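Local coordinates for protein CocE/NonD family hydrolase (PDB 3III) that probably hydrolyses ester or amide bonds as a serine hydrolase of the CocE/NonD family, with an alpha/beta-hydrolase domain joined to a C-terminal beta domain, at residues A[12-16]-A[17-21]; A[151-155]-A[156-160]; A[329-332]-A[333-336]; A[347-351]-A[352-356]. All coordinates share one frame; numbering follows the deposited sequence.

Contact 1: A[12-16]-A[17-21]; sequences TVTHV and NEVKA
His15 and Glu18 meet round a short 3-10 turn through backbone, side chains and one water. Of the backbone hydrogen bonds, the firm one runs from Glu18 N to His15 O at 3.0 Å with an N-H...O angle of 155°. A second, weak bond follows one residue on, Val19 N lying 3.4 Å from Val16 O. Both span three residues, the spacing of a 3-10 turn.

The side-chain contact between His15 and Glu18 is a lateral one. With CG of each residue beside its own backbone N, the two side chains run alongside each other and point the same way, ring and carboxylate planes 71° apart. Glu18 bends at chi2 (149°), bringing OE1 back to 3.3 Å from the methylene carbon His15 CB, near the ring plane at its edge. A water extends this link: it accepts from His15 N at 3.0 Å and donates to Glu18 OE1 at 3.0 Å.

The apolar contact is a single pair of methyls, Thr14 CG2 and Val19 CG2, 3.6 Å apart, the two side chains crossing at about a right angle. Thr14 holds CG2 anti to its backbone N, which leaves OG1 to bond Val27 N of strand 22-30, while Val19 also packs on Met40 of strand 36-47.

His15 also carries a nickel ion about 2 Å from its side chain, at an exposed site. The nearby Glu18 carboxylate, in contact with CB and bound through water to the backbone, would probably favour positive charge here without itself touching the imidazole nitrogens closely.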
# COMPACT_ATOMS: atom_id res chain seq x y z
N THR A 12 -30.12 15.50 -18.29
CA THR A 12 -29.11 14.71 -19.02
C THR A 12 -27.78 14.88 -18.28
O THR A 12 -27.46 15.94 -17.82
CB THR A 12 -28.96 15.15 -20.53
OG1 THR A 12 -28.36 14.09 -21.27
CG2 THR A 12 -28.07 16.40 -20.74
N VAL A 13 -27.03 13.79 -18.15
CA VAL A 13 -25.72 13.82 -17.60
C VAL A 13 -24.75 14.61 -18.50
O VAL A 13 -24.72 14.41 -19.74
CB VAL A 13 -25.21 12.37 -17.39
CG1 VAL A 13 -23.72 12.34 -17.10
CG2 VAL A 13 -26.08 11.65 -16.25
N THR A 14 -23.94 15.45 -17.86
CA THR A 14 -22.92 16.25 -18.53
C THR A 14 -21.85 15.29 -19.01
O THR A 14 -21.36 14.44 -18.26
CB THR A 14 -22.34 17.31 -17.59
OG1 THR A 14 -23.43 18.08 -17.10
CG2 THR A 14 -21.30 18.21 -18.32
N HIS A 15 -21.59 15.35 -20.30
CA HIS A 15 -20.64 14.47 -20.95
C HIS A 15 -19.25 15.20 -20.56
O HIS A 15 -19.02 16.41 -20.85
CB HIS A 15 -21.05 14.21 -22.50
CG HIS A 15 -22.45 13.55 -22.82
ND1 HIS A 15 -23.18 13.89 -23.95
CD2 HIS A 15 -23.16 12.51 -22.30
CE1 HIS A 15 -24.31 13.18 -24.05
NE2 HIS A 15 -24.33 12.32 -23.08
N VAL A 16 -18.39 14.51 -19.80
CA VAL A 16 -17.23 15.16 -19.06
C VAL A 16 -16.12 15.78 -19.95
O VAL A 16 -15.52 16.82 -19.62
CB VAL A 16 -16.56 14.21 -17.99
CG1 VAL A 16 -16.11 12.87 -18.58
CG2 VAL A 16 -15.37 14.94 -17.24
N ASN A 17 -15.88 15.17 -21.08
CA ASN A 17 -14.94 15.71 -22.04
C ASN A 17 -15.45 17.03 -22.68
O ASN A 17 -14.71 17.68 -23.39
CB ASN A 17 -14.59 14.64 -23.11
CG ASN A 17 -13.78 13.46 -22.53
OD1 ASN A 17 -13.10 13.60 -21.51
ND2 ASN A 17 -13.86 12.29 -23.18
N GLU A 18 -16.68 17.43 -22.41
CA GLU A 18 -17.18 18.68 -23.00
C GLU A 18 -17.18 19.93 -22.08
O GLU A 18 -17.41 21.05 -22.54
CB GLU A 18 -18.56 18.43 -23.57
CG GLU A 18 -18.46 17.68 -24.92
CD GLU A 18 -19.66 16.78 -25.19
OE1 GLU A 18 -20.63 16.89 -24.40
OE2 GLU A 18 -19.61 15.98 -26.18
N VAL A 19 -16.85 19.73 -20.81
CA VAL A 19 -16.79 20.81 -19.83
C VAL A 19 -15.60 21.75 -20.14
O VAL A 19 -14.49 21.31 -20.48
CB VAL A 19 -16.69 20.22 -18.42
CG1 VAL A 19 -16.61 21.29 -17.39
CG2 VAL A 19 -17.93 19.33 -18.15
N LYS A 20 -15.81 23.04 -20.01
CA LYS A 20 -14.77 24.01 -20.33
C LYS A 20 -14.32 24.71 -19.05
O LYS A 20 -14.96 24.57 -18.02
CB LYS A 20 -15.28 24.98 -21.40
CG LYS A 20 -15.52 24.30 -22.81
CD LYS A 20 -14.19 23.76 -23.46
CE LYS A 20 -14.42 22.70 -24.60
NZ LYS A 20 -13.16 22.32 -25.41
N ALA A 21 -13.22 25.45 -19.13
CA ALA A 21 -12.66 26.15 -17.98
C ALA A 21 -13.68 27.09 -17.40
O ALA A 21 -14.50 27.62 -18.12
CB ALA A 21 -11.41 26.89 -18.34
O HOH W 1 -22.40 17.61 -22.11

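Contact 2: A[151-155]-A[156-160]; sequences EWAAN and QSWSN
Gln156 folds back over the indole of Trp152 as the chain leaves helix 140-154. Its backbone N donates to Ala153 O at 3.3 Å. From there Gln156 CB lies over one face of the Trp158 ring, offset toward the rim, and is 3.8 Å from Ala153 O. CG sits almost squarely above the six-membered ring of Trp152, a CH-pi contact 3.7 Å from the centroid and 9° off the normal. The bend at chi2 lays the amide flat along the indole, with planes 11° apart. Gln156 CD lies 3.5 Å from Trp152 CZ2, and OE1 is near the same atom. Gln156 NE2 ends over the same indole and gives Trp152 O a nearly straight bond of 2.8 Å, 174° at the hydrogen. That oxygen also accepts from Asn155 N on the opposite face of its plane, so two bonds grip it at the helix end. Beyond the glutamine, Trp152 CH2 meets the edge of Trp158 at CZ2, 4.1 Å away, the two side chains crossing at about a right angle. After the type I turn 156-159, Trp158 packs on strands 53-60, 67-74 and 119-124, while Trp152 rests on Ile56 and Ile58; the helix thus hands over to strand 159-160 against the central sheet.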
# COMPACT_ATOMS: atom_id res chain seq x y z
N GLU A 151 -4.66 24.89 2.84
CA GLU A 151 -4.87 26.14 3.55
C GLU A 151 -5.64 27.15 2.71
O GLU A 151 -6.43 27.91 3.25
CB GLU A 151 -3.53 26.70 4.06
CG GLU A 151 -2.89 25.77 5.12
CD GLU A 151 -3.83 25.44 6.30
OE1 GLU A 151 -4.25 26.42 6.99
OE2 GLU A 151 -4.16 24.25 6.53
N TRP A 152 -5.43 27.14 1.40
CA TRP A 152 -6.20 27.98 0.49
C TRP A 152 -7.70 27.61 0.49
O TRP A 152 -8.56 28.49 0.59
CB TRP A 152 -5.63 27.84 -0.91
CG TRP A 152 -6.46 28.53 -1.97
CD1 TRP A 152 -6.36 29.82 -2.38
CD2 TRP A 152 -7.50 27.94 -2.72
NE1 TRP A 152 -7.29 30.08 -3.36
CE2 TRP A 152 -8.00 28.93 -3.58
CE3 TRP A 152 -8.06 26.66 -2.77
CZ2 TRP A 152 -9.04 28.68 -4.48
CZ3 TRP A 152 -9.07 26.42 -3.68
CH2 TRP A 152 -9.56 27.43 -4.50
N ALA A 153 -7.97 26.32 0.42
CA ALA A 153 -9.30 25.76 0.42
C ALA A 153 -10.06 26.15 1.67
O ALA A 153 -11.23 26.43 1.60
CB ALA A 153 -9.25 24.22 0.31
N ALA A 154 -9.35 26.21 2.81
CA ALA A 154 -9.98 26.55 4.07
C ALA A 154 -10.50 27.96 4.12
O ALA A 154 -11.39 28.25 4.89
CB ALA A 154 -9.05 26.32 5.23
N ASN A 155 -10.01 28.82 3.24
CA ASN A 155 -10.41 30.19 3.20
C ASN A 155 -11.41 30.57 2.09
O ASN A 155 -11.72 31.73 1.92
CB ASN A 155 -9.15 31.07 3.09
CG ASN A 155 -8.42 31.18 4.41
OD1 ASN A 155 -7.20 31.01 4.46
ND2 ASN A 155 -9.16 31.36 5.49
N GLN A 156 -11.92 29.62 1.35
CA GLN A 156 -12.84 29.94 0.27
C GLN A 156 -14.29 30.08 0.75
O GLN A 156 -14.71 29.52 1.75
CB GLN A 156 -12.75 28.88 -0.81
CG GLN A 156 -11.39 28.79 -1.47
CD GLN A 156 -10.79 30.13 -1.80
OE1 GLN A 156 -11.35 30.88 -2.60
NE2 GLN A 156 -9.66 30.46 -1.13
N SER A 157 -15.07 30.77 -0.04
CA SER A 157 -16.44 31.13 0.33
C SER A 157 -17.30 29.88 0.60
O SER A 157 -18.22 29.90 1.45
CB SER A 157 -17.04 32.03 -0.76
OG SER A 157 -17.18 31.28 -1.97
N TRP A 158 -17.03 28.80 -0.12
CA TRP A 158 -17.80 27.56 0.02
C TRP A 158 -17.26 26.60 1.09
O TRP A 158 -17.75 25.47 1.19
CB TRP A 158 -17.90 26.83 -1.33
CG TRP A 158 -16.61 26.95 -2.21
CD1 TRP A 158 -16.43 27.76 -3.26
CD2 TRP A 158 -15.37 26.26 -2.00
NE1 TRP A 158 -15.15 27.61 -3.77
CE2 TRP A 158 -14.48 26.70 -3.01
CE3 TRP A 158 -14.93 25.32 -1.08
CZ2 TRP A 158 -13.19 26.23 -3.11
CZ3 TRP A 158 -13.64 24.84 -1.18
CH2 TRP A 158 -12.78 25.29 -2.21
N SER A 159 -16.28 27.03 1.88
CA SER A 159 -15.61 26.13 2.80
C SER A 159 -15.97 26.45 4.23
O SER A 159 -15.92 27.61 4.66
CB SER A 159 -14.10 26.21 2.60
OG SER A 159 -13.44 25.50 3.64
N ASN A 160 -16.30 25.41 4.98
CA ASN A 160 -16.54 25.55 6.41
C ASN A 160 -15.26 25.55 7.23
O ASN A 160 -15.33 25.52 8.46
CB ASN A 160 -17.54 24.50 6.95
CG ASN A 160 -16.89 23.08 7.17
OD1 ASN A 160 -15.74 22.85 6.81
ND2 ASN A 160 -17.65 22.17 7.74

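Contact 3: A[329-332]-A[333-336]; sequences DTPH and VIYE
Thr330 and Ile334 touch by their methyls where the chain enters strand 333-338, and the contacts between side chains are apolar. Thr330 CG2 lies 4.1 Å from Ile334 CD1, with the two side chains crossing at about a right angle. CG1 of Ile334 is beside its backbone N (chi1 -71°) and the chain is extended at chi2 (176°), which sends CD1 back toward the preceding loop. The same methyl, Ile334 CD1, comes within 4.4 Å of Pro331 CD, at the flank of the pyrrolidine ring. Pro331 CB, for its part, approaches Val333 O at 4.0 Å, and the ring also packs on Ser348 of the neighbouring strand.

Backbone polar atoms are close but badly aligned. Pro331 O and Val333 N are 3.1 Å apart at a poor angle, so this tight spacing reflects the bend at His332 and adds no hydrogen bond.

Polar and aromatic partners lie outside the two segments. Thr330 OG1 bonds Trp327 O, just before it in the loop. Trp291 and Lys290 come from the neighbouring strand 290-295: Trp291 NE1 donates to Thr330 O and its ring stacks with His332, whose ND1 bonds Lys290 O. In the backbone Val333 pairs with Ala349, and Ile334 with Leu292 and Val294.

In this way the strand joins the mixed central sheet between strands 290-295 and 343-349. Chemically, the contact is a loose apolar patch made by one isoleucine tip, which depends on dispersion and imposes little direction; most of the directional bonds come from the neighbouring strands.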
# COMPACT_ATOMS: atom_id res chain seq x y z
N ASP A 329 -17.29 4.96 18.49
CA ASP A 329 -17.57 3.59 18.91
C ASP A 329 -16.78 2.55 18.08
O ASP A 329 -16.69 1.39 18.46
CB ASP A 329 -19.08 3.23 18.72
CG ASP A 329 -20.02 3.92 19.70
OD1 ASP A 329 -19.57 4.59 20.64
OD2 ASP A 329 -21.24 3.75 19.48
N THR A 330 -16.29 2.94 16.91
CA THR A 330 -15.60 2.05 16.03
C THR A 330 -14.37 1.48 16.72
O THR A 330 -13.52 2.24 17.23
CB THR A 330 -15.17 2.79 14.70
OG1 THR A 330 -16.31 3.45 14.11
CG2 THR A 330 -14.53 1.83 13.67
N PRO A 331 -14.22 0.14 16.70
CA PRO A 331 -13.00 -0.47 17.21
C PRO A 331 -11.77 0.07 16.47
O PRO A 331 -11.84 0.32 15.25
CB PRO A 331 -13.19 -1.96 16.92
CG PRO A 331 -14.61 -2.19 16.73
CD PRO A 331 -15.17 -0.86 16.17
N HIS A 332 -10.64 0.24 17.16
CA HIS A 332 -9.48 0.86 16.48
C HIS A 332 -8.91 0.04 15.33
O HIS A 332 -8.27 0.56 14.45
CB HIS A 332 -8.42 1.27 17.50
CG HIS A 332 -8.88 2.41 18.33
ND1 HIS A 332 -9.04 3.68 17.81
CD2 HIS A 332 -9.35 2.46 19.61
CE1 HIS A 332 -9.60 4.46 18.73
NE2 HIS A 332 -9.78 3.74 19.83
N VAL A 333 -9.13 -1.26 15.35
CA VAL A 333 -8.70 -2.10 14.23
C VAL A 333 -9.82 -3.06 13.82
O VAL A 333 -10.38 -3.78 14.68
CB VAL A 333 -7.44 -2.97 14.58
CG1 VAL A 333 -7.00 -3.78 13.32
CG2 VAL A 333 -6.28 -2.12 15.10
N ILE A 334 -10.14 -3.09 12.54
CA ILE A 334 -11.05 -4.06 12.01
C ILE A 334 -10.21 -4.77 10.93
O ILE A 334 -9.63 -4.12 10.06
CB ILE A 334 -12.25 -3.36 11.44
CG1 ILE A 334 -13.16 -2.74 12.55
CG2 ILE A 334 -13.03 -4.31 10.50
CD1 ILE A 334 -14.35 -1.94 11.98
N TYR A 335 -10.19 -6.11 10.97
CA TYR A 335 -9.37 -6.87 10.04
C TYR A 335 -10.01 -8.13 9.55
O TYR A 335 -10.74 -8.79 10.31
CB TYR A 335 -8.00 -7.20 10.70
CG TYR A 335 -8.10 -8.04 11.93
CD1 TYR A 335 -7.95 -9.42 11.89
CD2 TYR A 335 -8.39 -7.46 13.16
CE1 TYR A 335 -8.07 -10.20 13.00
CE2 TYR A 335 -8.54 -8.25 14.30
CZ TYR A 335 -8.34 -9.62 14.22
OH TYR A 335 -8.50 -10.41 15.35
N GLU A 336 -9.72 -8.51 8.31
CA GLU A 336 -10.15 -9.82 7.76
C GLU A 336 -9.19 -10.93 8.15
O GLU A 336 -7.98 -10.80 7.98
CB GLU A 336 -10.28 -9.78 6.21
CG GLU A 336 -10.81 -11.07 5.68
CD GLU A 336 -11.09 -11.09 4.20
OE1 GLU A 336 -10.77 -10.11 3.49
OE2 GLU A 336 -11.63 -12.13 3.80

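Contact 4: A[347-351]-A[352-356]; sequences KSASA and FPLPN
Ala349 and Leu354 meet across the curl that follows strand 343-349: Ala349 CB lies 4.1 Å from Leu354 CG. Leu354 has an unusual pair of torsions, chi1 -90° and chi2 45°, which turns its branch inward and brings Leu354 CD1 to 3.6 Å from Ala351 O as well as next to Ala349 CB. The leucine also packs on Tyr335 of strand 333-338.

Pro355 closes the inside of the curl with one edge of its ring. Pro355 CD lies 3.6 Å from Ala351 O and also touches Ala351 CB and, more distantly, Ala349 CB. Pro355 CG meets Ser350 OG at 3.6 Å, the serine oxygen coming alongside the proline ring.

The turn links the outermost strand of the central sheet, 343-349, to strand 358-365 of the antiparallel beta sheet that follows, so the contact sits where the chain passes from the alpha/beta-hydrolase sheet to the C-terminal beta region. A cis peptide bond before Pro353 probably helps to fold the connection back on itself. At its inner side Ala351 O accepts a CA-H...O contact from Leu354 CA, with 148° at the hydrogen.

Phe352 takes the other course. Its CG lies anti to the backbone N and the ring leads away from the curl, toward helix 275-284, where it meets the Phe279 ring with the two planes inclined to each other and packs on Phe282 and Lys283, while Val333 touches the Phe352 side chain from strand 333-338.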
# COMPACT_ATOMS: atom_id res chain seq x y z
N LYS A 347 -12.92 -9.40 12.05
CA LYS A 347 -12.80 -9.34 13.49
C LYS A 347 -12.31 -7.93 13.89
O LYS A 347 -12.01 -7.12 13.02
CB LYS A 347 -11.86 -10.44 14.00
CG LYS A 347 -12.41 -11.85 13.71
CD LYS A 347 -11.58 -12.93 14.42
CE LYS A 347 -12.27 -14.32 14.42
NZ LYS A 347 -11.40 -15.37 15.14
N SER A 348 -12.26 -7.64 15.20
CA SER A 348 -11.79 -6.32 15.65
C SER A 348 -10.83 -6.44 16.82
O SER A 348 -10.80 -7.48 17.50
CB SER A 348 -12.97 -5.47 16.05
OG SER A 348 -13.68 -6.10 17.06
N ALA A 349 -9.99 -5.42 16.99
CA ALA A 349 -9.05 -5.33 18.11
C ALA A 349 -8.82 -3.87 18.50
O ALA A 349 -9.20 -2.97 17.76
CB ALA A 349 -7.72 -5.99 17.74
N SER A 350 -8.14 -3.65 19.63
CA SER A 350 -7.93 -2.33 20.18
C SER A 350 -6.62 -1.71 19.65
O SER A 350 -6.38 -0.49 19.77
CB SER A 350 -7.92 -2.45 21.72
OG SER A 350 -6.78 -3.21 22.09
N ALA A 351 -5.79 -2.53 19.00
CA ALA A 351 -4.46 -2.12 18.58
C ALA A 351 -3.92 -3.00 17.44
O ALA A 351 -4.33 -4.14 17.30
CB ALA A 351 -3.45 -2.17 19.77
N PHE A 352 -2.99 -2.43 16.68
CA PHE A 352 -2.11 -3.22 15.82
C PHE A 352 -0.68 -2.82 16.08
O PHE A 352 -0.40 -1.65 16.08
CB PHE A 352 -2.45 -3.08 14.34
CG PHE A 352 -1.60 -3.95 13.48
CD1 PHE A 352 -1.99 -5.22 13.17
CD2 PHE A 352 -0.37 -3.53 13.06
CE1 PHE A 352 -1.21 -6.04 12.41
CE2 PHE A 352 0.45 -4.37 12.33
CZ PHE A 352 0.00 -5.63 12.01
N PRO A 353 0.23 -3.78 16.28
CA PRO A 353 0.02 -5.25 16.33
C PRO A 353 -1.02 -5.64 17.34
O PRO A 353 -1.25 -4.94 18.35
CB PRO A 353 1.40 -5.82 16.73
CG PRO A 353 2.43 -4.74 16.34
CD PRO A 353 1.68 -3.41 16.43
N LEU A 354 -1.71 -6.73 17.05
CA LEU A 354 -2.76 -7.26 17.94
C LEU A 354 -2.25 -7.51 19.35
O LEU A 354 -1.25 -8.19 19.57
CB LEU A 354 -3.40 -8.52 17.38
CG LEU A 354 -4.62 -8.35 16.48
CD1 LEU A 354 -4.45 -7.28 15.46
CD2 LEU A 354 -5.04 -9.66 15.84
N PRO A 355 -2.95 -6.95 20.35
CA PRO A 355 -2.40 -7.08 21.71
C PRO A 355 -2.39 -8.50 22.23
O PRO A 355 -1.60 -8.80 23.08
CB PRO A 355 -3.33 -6.22 22.56
CG PRO A 355 -4.46 -5.94 21.75
CD PRO A 355 -4.16 -6.13 20.33
N ASN A 356 -3.21 -9.39 21.69
CA ASN A 356 -3.12 -10.78 22.09
C ASN A 356 -2.21 -11.70 21.22
O ASN A 356 -2.31 -12.93 21.32
CB ASN A 356 -4.52 -11.37 22.20
CG ASN A 356 -5.23 -11.41 20.87
OD1 ASN A 356 -5.03 -10.51 20.01
ND2 ASN A 356 -6.06 -12.44 20.69

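In the fold
From the N terminus, contact 1 closes a short turn just ahead of strand 22-30, an outermost strand of the mixed central sheet. Contact 2 follows at the exit of helix 140-154, where the chain turns toward strand 162-168; its centre lies about 25 Å from that of contact 1, without touching it. Contact 3 leads into strand 333-338; contact 4 leaves strand 343-349, at the sheet's other border, toward strand 358-365 of the antiparallel beta sheet. The four are in series; none nests or crosses. Only contacts 3 and 4 touch, their centres about 8 Å apart, through the probable hydrogen bonds Tyr335 O to Lys347 N and Val333 O to Ala349 N between antiparallel neighbours.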